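Side-chain contacts in uncharacterized protein YppE (Bacillus subtilis, PDB 2IM8), which is of unknown function, belongs to the bacterial DUF1798 family and folds into a compact bundle of four helices: residues H32-F37 with Q88-H93; F82-L87 with K96-D101. All blocks are in the same frame, centred on the assembly; numbering follows the deposited sequence.

Contact 1: H32-F37 with Q88-H93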
loop_
_atom_site.group_PDB
_atom_site.type_symbol
_atom_site.label_atom_id
_atom_site.label_comp_id
_atom_site.label_asym_id
_atom_site.label_seq_id
_atom_site.Cartn_x
_atom_site.Cartn_y
_atom_site.Cartn_z
ATOM N N HIS A 32 17.059 15.259 1.373
ATOM C CA HIS A 32 18.197 14.361 1.162
ATOM C C HIS A 32 18.040 13.760 -0.235
ATOM O O HIS A 32 16.974 13.259 -0.590
ATOM C CB HIS A 32 18.233 13.219 2.186
ATOM C CG HIS A 32 19.231 12.153 1.852
ATOM N ND1 HIS A 32 18.894 10.995 1.184
ATOM C CD2 HIS A 32 20.572 12.100 2.040
ATOM C CE1 HIS A 32 19.983 10.274 0.975
ATOM N NE2 HIS A 32 21.015 10.923 1.485
ATOM N N SER A 33 19.097 13.806 -1.031
ATOM C CA SER A 33 19.013 13.257 -2.379
ATOM C C SER A 33 19.196 11.735 -2.400
ATOM O O SER A 33 20.312 11.229 -2.286
ATOM C CB SER A 33 20.051 13.924 -3.274
ATOM O OG SER A 33 19.797 15.316 -3.375
ATOM N N TYR A 34 18.091 11.005 -2.534
ATOM C CA TYR A 34 18.166 9.539 -2.577
ATOM C C TYR A 34 18.661 9.109 -3.945
ATOM O O TYR A 34 18.334 9.740 -4.950
ATOM C CB TYR A 34 16.794 8.923 -2.316
ATOM C CG TYR A 34 16.423 8.923 -0.857
ATOM C CD1 TYR A 34 16.973 7.985 0.017
ATOM C CD2 TYR A 34 15.550 9.873 -0.338
ATOM C CE1 TYR A 34 16.658 7.989 1.378
ATOM C CE2 TYR A 34 15.231 9.886 1.035
ATOM C CZ TYR A 34 15.790 8.940 1.876
ATOM O OH TYR A 34 15.486 8.928 3.219
ATOM N N ASP A 35 19.451 8.039 -3.990
ATOM C CA ASP A 35 19.983 7.565 -5.264
ATOM C C ASP A 35 18.891 6.953 -6.132
ATOM O O ASP A 35 18.160 6.065 -5.680
ATOM C CB ASP A 35 21.063 6.525 -5.039
ATOM C CG ASP A 35 21.832 6.237 -6.298
ATOM O OD1 ASP A 35 22.777 6.985 -6.590
ATOM O OD2 ASP A 35 21.474 5.285 -7.010
ATOM N N PHE A 36 18.803 7.381 -7.388
ATOM C CA PHE A 36 17.749 6.850 -8.253
ATOM C C PHE A 36 17.831 5.363 -8.611
ATOM O O PHE A 36 16.902 4.605 -8.341
ATOM C CB PHE A 36 17.647 7.633 -9.557
ATOM C CG PHE A 36 16.404 7.312 -10.332
ATOM C CD1 PHE A 36 15.179 7.856 -9.952
ATOM C CD2 PHE A 36 16.432 6.390 -11.377
ATOM C CE1 PHE A 36 13.996 7.480 -10.597
ATOM C CE2 PHE A 36 15.262 6.008 -12.022
ATOM C CZ PHE A 36 14.041 6.554 -11.628
ATOM N N PHE A 37 18.922 4.941 -9.243
ATOM C CA PHE A 37 19.040 3.538 -9.642
ATOM C C PHE A 37 19.309 2.554 -8.515
ATOM O O PHE A 37 18.945 1.385 -8.628
ATOM C CB PHE A 37 20.120 3.381 -10.721
ATOM C CG PHE A 37 19.746 4.004 -12.033
ATOM C CD1 PHE A 37 18.814 3.392 -12.865
ATOM C CD2 PHE A 37 20.279 5.230 -12.411
ATOM C CE1 PHE A 37 18.406 3.991 -14.054
ATOM C CE2 PHE A 37 19.878 5.847 -13.600
ATOM C CZ PHE A 37 18.939 5.223 -14.425
ATOM N N GLN A 88 7.102 9.204 -4.101
ATOM C CA GLN A 88 7.124 10.500 -3.434
ATOM C C GLN A 88 7.788 10.490 -2.060
ATOM O O GLN A 88 8.260 11.528 -1.592
ATOM C CB GLN A 88 5.706 11.059 -3.353
ATOM C CG GLN A 88 5.086 11.343 -4.732
ATOM C CD GLN A 88 5.905 12.316 -5.570
ATOM O OE1 GLN A 88 6.411 13.324 -5.065
ATOM N NE2 GLN A 88 6.029 12.025 -6.860
ATOM N N SER A 89 7.850 9.331 -1.414
ATOM C CA SER A 89 8.502 9.269 -0.109
ATOM C C SER A 89 9.975 9.632 -0.310
ATOM O O SER A 89 10.607 10.196 0.572
ATOM C CB SER A 89 8.371 7.874 0.516
ATOM O OG SER A 89 9.160 6.901 -0.152
ATOM N N TYR A 90 10.504 9.321 -1.493
ATOM C CA TYR A 90 11.900 9.618 -1.815
ATOM C C TYR A 90 12.119 10.981 -2.451
ATOM O O TYR A 90 13.042 11.689 -2.066
ATOM C CB TYR A 90 12.463 8.549 -2.750
ATOM C CG TYR A 90 12.503 7.191 -2.108
ATOM C CD1 TYR A 90 13.519 6.857 -1.216
ATOM C CD2 TYR A 90 11.497 6.260 -2.352
ATOM C CE1 TYR A 90 13.533 5.623 -0.574
ATOM C CE2 TYR A 90 11.499 5.025 -1.718
ATOM C CZ TYR A 90 12.525 4.717 -0.828
ATOM O OH TYR A 90 12.551 3.501 -0.199
ATOM N N VAL A 91 11.270 11.344 -3.417
ATOM C CA VAL A 91 11.416 12.619 -4.126
ATOM C C VAL A 91 10.543 13.769 -3.600
ATOM O O VAL A 91 10.797 14.938 -3.900
ATOM C CB VAL A 91 11.160 12.426 -5.648
ATOM C CG1 VAL A 91 12.098 11.361 -6.186
ATOM C CG2 VAL A 91 9.717 12.025 -5.898
ATOM N N HIS A 92 9.514 13.419 -2.832
ATOM C CA HIS A 92 8.596 14.379 -2.208
ATOM C C HIS A 92 8.252 15.653 -2.980
ATOM O O HIS A 92 8.318 16.756 -2.432
ATOM C CB HIS A 92 9.135 14.767 -0.828
ATOM C CG HIS A 92 10.528 15.320 -0.852
ATOM N ND1 HIS A 92 10.816 16.606 -1.264
ATOM C CD2 HIS A 92 11.712 14.759 -0.515
ATOM C CE1 HIS A 92 12.119 16.810 -1.176
ATOM N NE2 HIS A 92 12.685 15.706 -0.725
ATOM N N HIS A 93 7.869 15.516 -4.240
ATOM C CA HIS A 93 7.511 16.691 -5.018
ATOM C C HIS A 93 6.103 17.159 -4.707
ATOM O O HIS A 93 5.867 18.356 -4.570
ATOM C CB HIS A 93 7.627 16.403 -6.513
ATOM C CG HIS A 93 9.033 16.190 -6.973
ATOM N ND1 HIS A 93 10.044 17.090 -6.705
ATOM C CD2 HIS A 93 9.594 15.196 -7.701
ATOM C CE1 HIS A 93 11.168 16.658 -7.250
ATOM N NE2 HIS A 93 10.922 15.511 -7.862
HETATM O O HOH W 1 14.675 14.138 0.674
HETATM O O HOH W 2 15.459 12.379 -3.641
#
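Tyr-34 lays one face of its ring against the edge of Tyr-90, while the imidazole of His-32 comes edge-on to the opposite face, its ND1 3.5 Å above the Tyr-34 ring plane and over the centre. From Tyr-90 it is CD1 that makes the approach, 3.6 Å from Tyr-34 CG and offset toward the rim. The two planes stand at 87° with centroids 5.1 Å apart, an edge-to-face (T-shaped) pair. Tyr-34 holds CG anti to its carbonyl carbon (chi1 -78°), which brings the ring against Tyr-90. The contact lies at one end of the four-helix bundle, where the loop leading into helix 36-64 passes the C-terminal turn of helix 72-91. Tyrosine suits such a surface place, since its ring can pack on both faces while its hydroxyl remains compatible with water. Beyond the pair, both tyrosines touch Ile-40 and Arg-23, so the stack bridges helices 3-29 and 36-64. With an alanine in place of Tyr-34, the CD1 edge of Tyr-90 would probably lose the face it packs against, and the imidazole of His-32 would be freer to turn. No direct hydrogen bond joins the two segments; waters do so instead. His-92, whose positive phi (35°) takes the chain out of the helix, holds one water in the plane of its ring through NE2, and this water accepts from the backbone N of His-32. The other serves the last turn of the helix: it donates to Tyr-90 O at 3.0 Å and accepts from Tyr-34 N at 3.2 Å.

Contact 2: F82-L87 with K96-D101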
loop_
_atom_site.group_PDB
_atom_site.type_symbol
_atom_site.label_atom_id
_atom_site.label_comp_id
_atom_site.label_asym_id
_atom_site.label_seq_id
_atom_site.Cartn_x
_atom_site.Cartn_y
_atom_site.Cartn_z
ATOM N N PHE A 82 -0.522 3.651 -4.103
ATOM C CA PHE A 82 0.580 3.072 -3.350
ATOM C C PHE A 82 1.915 3.355 -4.027
ATOM O O PHE A 82 2.881 3.743 -3.368
ATOM C CB PHE A 82 0.370 1.567 -3.207
ATOM C CG PHE A 82 1.447 0.869 -2.421
ATOM C CD1 PHE A 82 1.563 1.057 -1.043
ATOM C CD2 PHE A 82 2.337 0.010 -3.055
ATOM C CE1 PHE A 82 2.558 0.389 -0.308
ATOM C CE2 PHE A 82 3.336 -0.663 -2.326
ATOM C CZ PHE A 82 3.441 -0.468 -0.951
ATOM N N LEU A 83 1.979 3.158 -5.343
ATOM C CA LEU A 83 3.223 3.415 -6.068
ATOM C C LEU A 83 3.589 4.892 -6.066
ATOM O O LEU A 83 4.770 5.243 -6.051
ATOM C CB LEU A 83 3.131 2.903 -7.507
ATOM C CG LEU A 83 3.423 1.414 -7.717
ATOM C CD1 LEU A 83 2.552 0.580 -6.807
ATOM C CD2 LEU A 83 3.174 1.057 -9.174
ATOM N N GLU A 84 2.593 5.770 -6.096
ATOM C CA GLU A 84 2.914 7.193 -6.052
ATOM C C GLU A 84 3.487 7.475 -4.663
ATOM O O GLU A 84 4.502 8.163 -4.529
ATOM C CB GLU A 84 1.681 8.057 -6.299
ATOM C CG GLU A 84 1.922 9.539 -5.987
ATOM C CD GLU A 84 0.817 10.464 -6.462
ATOM O OE1 GLU A 84 -0.361 10.040 -6.499
ATOM O OE2 GLU A 84 1.137 11.634 -6.779
ATOM N N LEU A 85 2.833 6.925 -3.639
ATOM C CA LEU A 85 3.267 7.099 -2.254
ATOM C C LEU A 85 4.726 6.669 -2.112
ATOM O O LEU A 85 5.528 7.377 -1.500
ATOM C CB LEU A 85 2.346 6.296 -1.316
ATOM C CG LEU A 85 2.764 5.692 0.039
ATOM C CD1 LEU A 85 3.839 6.511 0.744
ATOM C CD2 LEU A 85 1.504 5.574 0.904
ATOM N N VAL A 86 5.076 5.527 -2.698
ATOM C CA VAL A 86 6.451 5.049 -2.609
ATOM C C VAL A 86 7.446 6.009 -3.265
ATOM O O VAL A 86 8.421 6.425 -2.639
ATOM C CB VAL A 86 6.602 3.648 -3.230
ATOM C CG1 VAL A 86 8.083 3.264 -3.291
ATOM C CG2 VAL A 86 5.835 2.629 -2.385
ATOM N N LEU A 87 7.204 6.373 -4.516
ATOM C CA LEU A 87 8.108 7.298 -5.206
ATOM C C LEU A 87 8.238 8.629 -4.469
ATOM O O LEU A 87 9.347 9.143 -4.246
ATOM C CB LEU A 87 7.602 7.570 -6.629
ATOM C CG LEU A 87 8.406 8.605 -7.432
ATOM C CD1 LEU A 87 9.881 8.199 -7.541
ATOM C CD2 LEU A 87 7.778 8.750 -8.818
ATOM N N LYS A 96 1.919 18.350 0.862
ATOM C CA LYS A 96 1.474 17.638 2.060
ATOM C C LYS A 96 0.057 17.080 1.983
ATOM O O LYS A 96 -0.167 15.918 2.298
ATOM C CB LYS A 96 1.568 18.556 3.288
ATOM C CG LYS A 96 2.885 19.322 3.429
ATOM C CD LYS A 96 4.065 18.396 3.700
ATOM C CE LYS A 96 5.361 19.173 3.887
ATOM N NZ LYS A 96 5.767 19.927 2.660
ATOM N N LYS A 97 -0.896 17.918 1.585
ATOM C CA LYS A 97 -2.297 17.509 1.492
ATOM C C LYS A 97 -2.515 16.307 0.576
ATOM O O LYS A 97 -3.211 15.357 0.934
ATOM C CB LYS A 97 -3.156 18.676 1.000
ATOM C CG LYS A 97 -4.621 18.316 0.802
ATOM C CD LYS A 97 -5.359 19.420 0.063
ATOM C CE LYS A 97 -6.776 18.994 -0.314
ATOM N NZ LYS A 97 -7.700 18.932 0.850
ATOM N N ARG A 98 -1.942 16.371 -0.618
ATOM C CA ARG A 98 -2.064 15.292 -1.585
ATOM C C ARG A 98 -1.393 14.019 -1.054
ATOM O O ARG A 98 -1.942 12.919 -1.172
ATOM C CB ARG A 98 -1.424 15.721 -2.909
ATOM C CG ARG A 98 -1.380 14.656 -3.984
ATOM C CD ARG A 98 -2.753 14.089 -4.304
ATOM N NE ARG A 98 -2.662 13.127 -5.397
ATOM C CZ ARG A 98 -3.583 12.208 -5.661
ATOM N NH1 ARG A 98 -4.675 12.120 -4.910
ATOM N NH2 ARG A 98 -3.412 11.373 -6.672
ATOM N N PHE A 99 -0.210 14.161 -0.471
ATOM C CA PHE A 99 0.480 12.991 0.055
ATOM C C PHE A 99 -0.377 12.337 1.137
ATOM O O PHE A 99 -0.480 11.102 1.209
ATOM C CB PHE A 99 1.835 13.371 0.652
ATOM C CG PHE A 99 2.644 12.183 1.086
ATOM C CD1 PHE A 99 3.419 11.478 0.168
ATOM C CD2 PHE A 99 2.561 11.708 2.393
ATOM C CE1 PHE A 99 4.097 10.309 0.548
ATOM C CE2 PHE A 99 3.232 10.549 2.778
ATOM C CZ PHE A 99 3.999 9.849 1.854
ATOM N N LYS A 100 -0.989 13.166 1.980
ATOM C CA LYS A 100 -1.839 12.656 3.047
ATOM C C LYS A 100 -3.043 11.931 2.455
ATOM O O LYS A 100 -3.383 10.849 2.905
ATOM C CB LYS A 100 -2.320 13.787 3.971
ATOM C CG LYS A 100 -3.201 13.291 5.124
ATOM C CD LYS A 100 -3.584 14.395 6.106
ATOM C CE LYS A 100 -4.467 13.860 7.234
ATOM N NZ LYS A 100 -4.793 14.894 8.259
ATOM N N ASP A 101 -3.682 12.531 1.448
ATOM C CA ASP A 101 -4.846 11.921 0.808
ATOM C C ASP A 101 -4.594 10.516 0.256
ATOM O O ASP A 101 -5.379 9.611 0.507
ATOM C CB ASP A 101 -5.381 12.804 -0.325
ATOM C CG ASP A 101 -5.903 14.140 0.172
ATOM O OD1 ASP A 101 -6.389 14.196 1.323
ATOM O OD2 ASP A 101 -5.841 15.129 -0.592
#
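Glu-84 and Arg-98 both set CG opposite the backbone N, but their chains then part ways: the glutamate stays extended (chi2 169°), whereas the arginine bends at chi2 (56°), carrying its guanidinium across to the carboxylate. The outcome is a salt bridge at the border of the helix-helix interface, with Glu-84 OE1 lying 3.3 Å from Arg-98 NH2. That is a rather long separation, and the carboxylate and guanidinium planes are 72° apart, so the two groups do not meet as a flat, doubly bonded pair; one oxygen meets one terminal nitrogen, approaching the guanidinium obliquely. The opposite charges should still attract, and the long, flexible arginine suits an exposed position from which it must reach over to the next helix. Deeper in, Leu-85 and Phe-99 make the apolar half of the contact. Leu-85 CD1 comes within 3.5 Å of CZ, the far end of the Phe-99 ring, and 3.8 Å from its CE1. The ring also passes close to the backbone, CE1 being 3.9 Å from Leu-85 O. A branched leucine and a flat phenyl ring fit here because both are buried and neither brings a polar side-chain atom that would need a partner. Charge outside and hydrocarbon inside is the pattern expected of amphipathic helices packed in a bundle. Helices 72-91 and 96-121 are consecutive, and these residues join them on the two sides of their short connection, whose Ile-94 touches both Glu-84 and Phe-99. On the inner side Leu-85 reaches Ala-17 of helix 3-29 as well as Ile-102 and Thr-103 of helix 96-121, while Phe-99 stacks on Tyr-24, so that three helices meet around this pair.

In the fold
From the N terminus, helix 3-29 runs into the loop that holds residues 32-35, and helix 36-64 follows. Contact 1 closes a long loop: helix 36-64 and most of helix 72-91 intervene before the chain returns to 88-93. Contact 2 closes a short one, joining 82-87 to 96-101 round the turn between helices 72-91 and 96-121. The loops cross instead of nesting, since 82-87 falls inside the first and 96-101 beyond it. Both share helix 72-91, which contact 1 ties to the loop leading into helix 36-64 and contact 2 to the last helix. Their centres are about 13 Å apart, and they touch where Gln-88 CB lies 4.2 Å from Phe-99 CD1.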